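Local coordinates for putative ABC transporter amino acid-binding protein (Sinorhizobium meliloti, PDB 2Q88) that binds the compatible solutes ectoine and hydroxyectoine as the substrate-binding protein of an ABC transporter that serves osmoprotection, at the (4S)-2-methyl-1,4,5,6-tetrahydropyrimidine-4-carboxylic acid site. Sequence-based numbering; all coordinates share one arbitrary frame.

The (4S)-2-methyl-1,4,5,6-tetrahydropyrimidine-4-carboxylic acid site. Residues 22, 25, 61, 78-81, 86, 130, 133-135, 172-173. With 4CS ((4S)-2-methyl-1,4,5,6-tetrahydropyrimidine-4-carboxylic acid), chain B.
Ectoine (4CS) lies wholly buried in the cleft of this substrate-binding protein, its carboxylate and its cyclic amidine, probably a cation, read by different groups. Arg86 reaches in with chi2 to chi4 all near 180° and meets the carboxylate end-on: Arg86 NH2 forms a salt bridge to 4CS O at 2.8 Å, almost exactly in the guanidinium plane, and NH1 bonds 4CS OXT. NH1 also donates to Phe81 O, at 124° to the C=O, which fixes the guanidinium's rotation. Two backbone amides add to the grip, Phe81 N on 4CS OXT (2.9 Å) and Thr134 N on 4CS O (2.7 Å), so each oxygen takes at least two donors. An alanine in place of Arg86 would probably leave the carboxylate with its amide bonds but without a balancing charge, weakening binding.

At the amidine, Glu22 stretches in with CG anti to its backbone N (chi1 -179°), and Glu22 OE2 accepts from 4CS NAG through its syn lone pair at 2.8 Å. Tyr61 OH holds Glu22 OE1 from above the carboxylate plane (2.6 Å). 4CS N hydrogen-bonds Gly79 O at 2.8 Å. Shape is read by packing: methyl 4CS CAA sits over the Phe25 face, 3.4 Å from its centroid, Tyr61 lays its face against 4CS CB, and Phe81 and Pro173 pack on the opposite side of the ring.

Glu22 through Arg86 belong to one lobe of the two-lobed family 3 fold, Pro130 through Pro173 to the other; Thr134 N starts helix 134-141, whose dipole may favour the carboxylate.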
# COMPACT_ATOMS: atom_id res chain seq x y z
N GLU A 22 -0.72 7.56 -3.12
CA GLU A 22 -0.62 7.70 -1.66
C GLU A 22 0.86 7.77 -1.29
O GLU A 22 1.47 6.74 -0.98
CB GLU A 22 -1.30 6.53 -0.95
CG GLU A 22 -1.27 6.62 0.58
CD GLU A 22 -1.78 5.36 1.26
OE1 GLU A 22 -2.88 4.90 0.88
OE2 GLU A 22 -1.10 4.85 2.20
N PHE A 25 4.26 5.69 -0.89
CA PHE A 25 4.11 4.43 -1.61
C PHE A 25 4.00 4.64 -3.12
O PHE A 25 4.67 3.95 -3.89
CB PHE A 25 2.90 3.66 -1.10
CG PHE A 25 3.02 3.21 0.34
CD1 PHE A 25 2.69 4.07 1.38
CD2 PHE A 25 3.45 1.92 0.64
CE1 PHE A 25 2.79 3.65 2.72
CE2 PHE A 25 3.54 1.49 1.97
CZ PHE A 25 3.22 2.36 3.01
N TYR A 61 -8.14 1.01 -3.45
CA TYR A 61 -7.47 -0.27 -3.19
C TYR A 61 -8.36 -1.47 -3.45
O TYR A 61 -7.89 -2.50 -3.91
CB TYR A 61 -6.89 -0.33 -1.77
CG TYR A 61 -5.71 0.60 -1.58
CD1 TYR A 61 -4.42 0.19 -1.91
CD2 TYR A 61 -5.88 1.89 -1.08
CE1 TYR A 61 -3.32 1.05 -1.74
CE2 TYR A 61 -4.78 2.75 -0.90
CZ TYR A 61 -3.51 2.32 -1.22
OH TYR A 61 -2.43 3.17 -1.07
N ALA A 78 1.58 -0.96 -5.39
CA ALA A 78 0.83 0.10 -4.74
C ALA A 78 0.95 0.12 -3.22
O ALA A 78 0.29 0.91 -2.56
CB ALA A 78 -0.65 0.00 -5.14
N GLY A 79 1.81 -0.74 -2.67
CA GLY A 79 1.84 -0.93 -1.23
C GLY A 79 0.65 -1.76 -0.79
O GLY A 79 0.10 -1.55 0.30
N LEU A 80 0.23 -2.69 -1.65
CA LEU A 80 -0.88 -3.60 -1.33
C LEU A 80 -0.38 -4.72 -0.41
O LEU A 80 0.17 -5.73 -0.87
CB LEU A 80 -1.54 -4.16 -2.60
CG LEU A 80 -2.86 -4.92 -2.40
CD1 LEU A 80 -4.03 -3.98 -2.14
CD2 LEU A 80 -3.14 -5.81 -3.59
N PHE A 81 -0.55 -4.50 0.89
CA PHE A 81 0.06 -5.33 1.91
C PHE A 81 -0.37 -6.80 1.81
O PHE A 81 -1.53 -7.09 1.52
CB PHE A 81 -0.28 -4.81 3.31
CG PHE A 81 0.24 -3.42 3.60
CD1 PHE A 81 1.57 -3.07 3.34
CD2 PHE A 81 -0.59 -2.49 4.25
CE1 PHE A 81 2.05 -1.79 3.66
CE2 PHE A 81 -0.11 -1.20 4.56
CZ PHE A 81 1.20 -0.86 4.26
N ARG A 86 -5.43 -12.15 0.55
CA ARG A 86 -4.90 -11.57 -0.67
C ARG A 86 -3.93 -12.53 -1.33
O ARG A 86 -3.92 -12.66 -2.55
CB ARG A 86 -4.20 -10.25 -0.38
CG ARG A 86 -5.10 -9.16 0.16
CD ARG A 86 -4.34 -7.86 0.45
NE ARG A 86 -5.24 -6.78 0.83
CZ ARG A 86 -4.85 -5.56 1.16
NH1 ARG A 86 -3.56 -5.24 1.19
NH2 ARG A 86 -5.77 -4.65 1.48
N PRO A 130 -9.23 4.06 3.52
CA PRO A 130 -9.41 3.67 2.12
C PRO A 130 -10.25 2.40 1.98
O PRO A 130 -10.08 1.46 2.76
CB PRO A 130 -7.98 3.46 1.61
CG PRO A 130 -7.14 3.31 2.82
CD PRO A 130 -7.81 4.08 3.92
N GLY A 133 -9.07 -1.45 2.02
CA GLY A 133 -7.74 -1.35 2.61
C GLY A 133 -7.58 -2.10 3.91
O GLY A 133 -8.56 -2.46 4.56
N THR A 134 -6.32 -2.33 4.31
CA THR A 134 -6.04 -3.01 5.58
C THR A 134 -6.62 -2.30 6.78
O THR A 134 -7.06 -2.95 7.73
CB THR A 134 -4.53 -3.21 5.81
OG1 THR A 134 -3.83 -1.99 5.52
CG2 THR A 134 -3.95 -4.23 4.84
N GLU A 135 -6.60 -0.96 6.78
CA GLU A 135 -7.12 -0.21 7.94
C GLU A 135 -8.61 -0.42 8.11
O GLU A 135 -9.09 -0.62 9.22
CB GLU A 135 -6.85 1.29 7.82
CG GLU A 135 -5.38 1.62 7.72
CD GLU A 135 -4.84 1.39 6.33
OE1 GLU A 135 -5.66 1.28 5.39
OE2 GLU A 135 -3.61 1.32 6.17
N LEU A 172 -4.09 5.56 7.89
CA LEU A 172 -3.23 5.13 6.78
C LEU A 172 -1.94 4.59 7.41
O LEU A 172 -1.75 4.73 8.62
CB LEU A 172 -2.88 6.32 5.88
CG LEU A 172 -3.92 6.88 4.91
CD1 LEU A 172 -3.31 7.96 4.06
CD2 LEU A 172 -4.51 5.79 4.04
N PRO A 173 -1.05 3.99 6.61
CA PRO A 173 0.29 3.67 7.08
C PRO A 173 1.03 4.89 7.64
O PRO A 173 0.83 6.01 7.17
CB PRO A 173 0.98 3.14 5.82
CG PRO A 173 -0.12 2.53 5.04
CD PRO A 173 -1.26 3.53 5.22
O 4CS B . -4.70 -2.18 2.10
C 4CS B . -3.53 -1.83 1.95
OXT 4CS B . -2.72 -2.59 1.41
CA 4CS B . -3.08 -0.46 2.44
CB 4CS B . -4.10 0.63 2.20
CAD 4CS B . -3.59 1.96 2.78
NAG 4CS B . -2.26 2.27 2.18
CAI 4CS B . -1.40 1.25 1.74
CAA 4CS B . -0.04 1.59 1.11
N 4CS B . -1.79 -0.10 1.83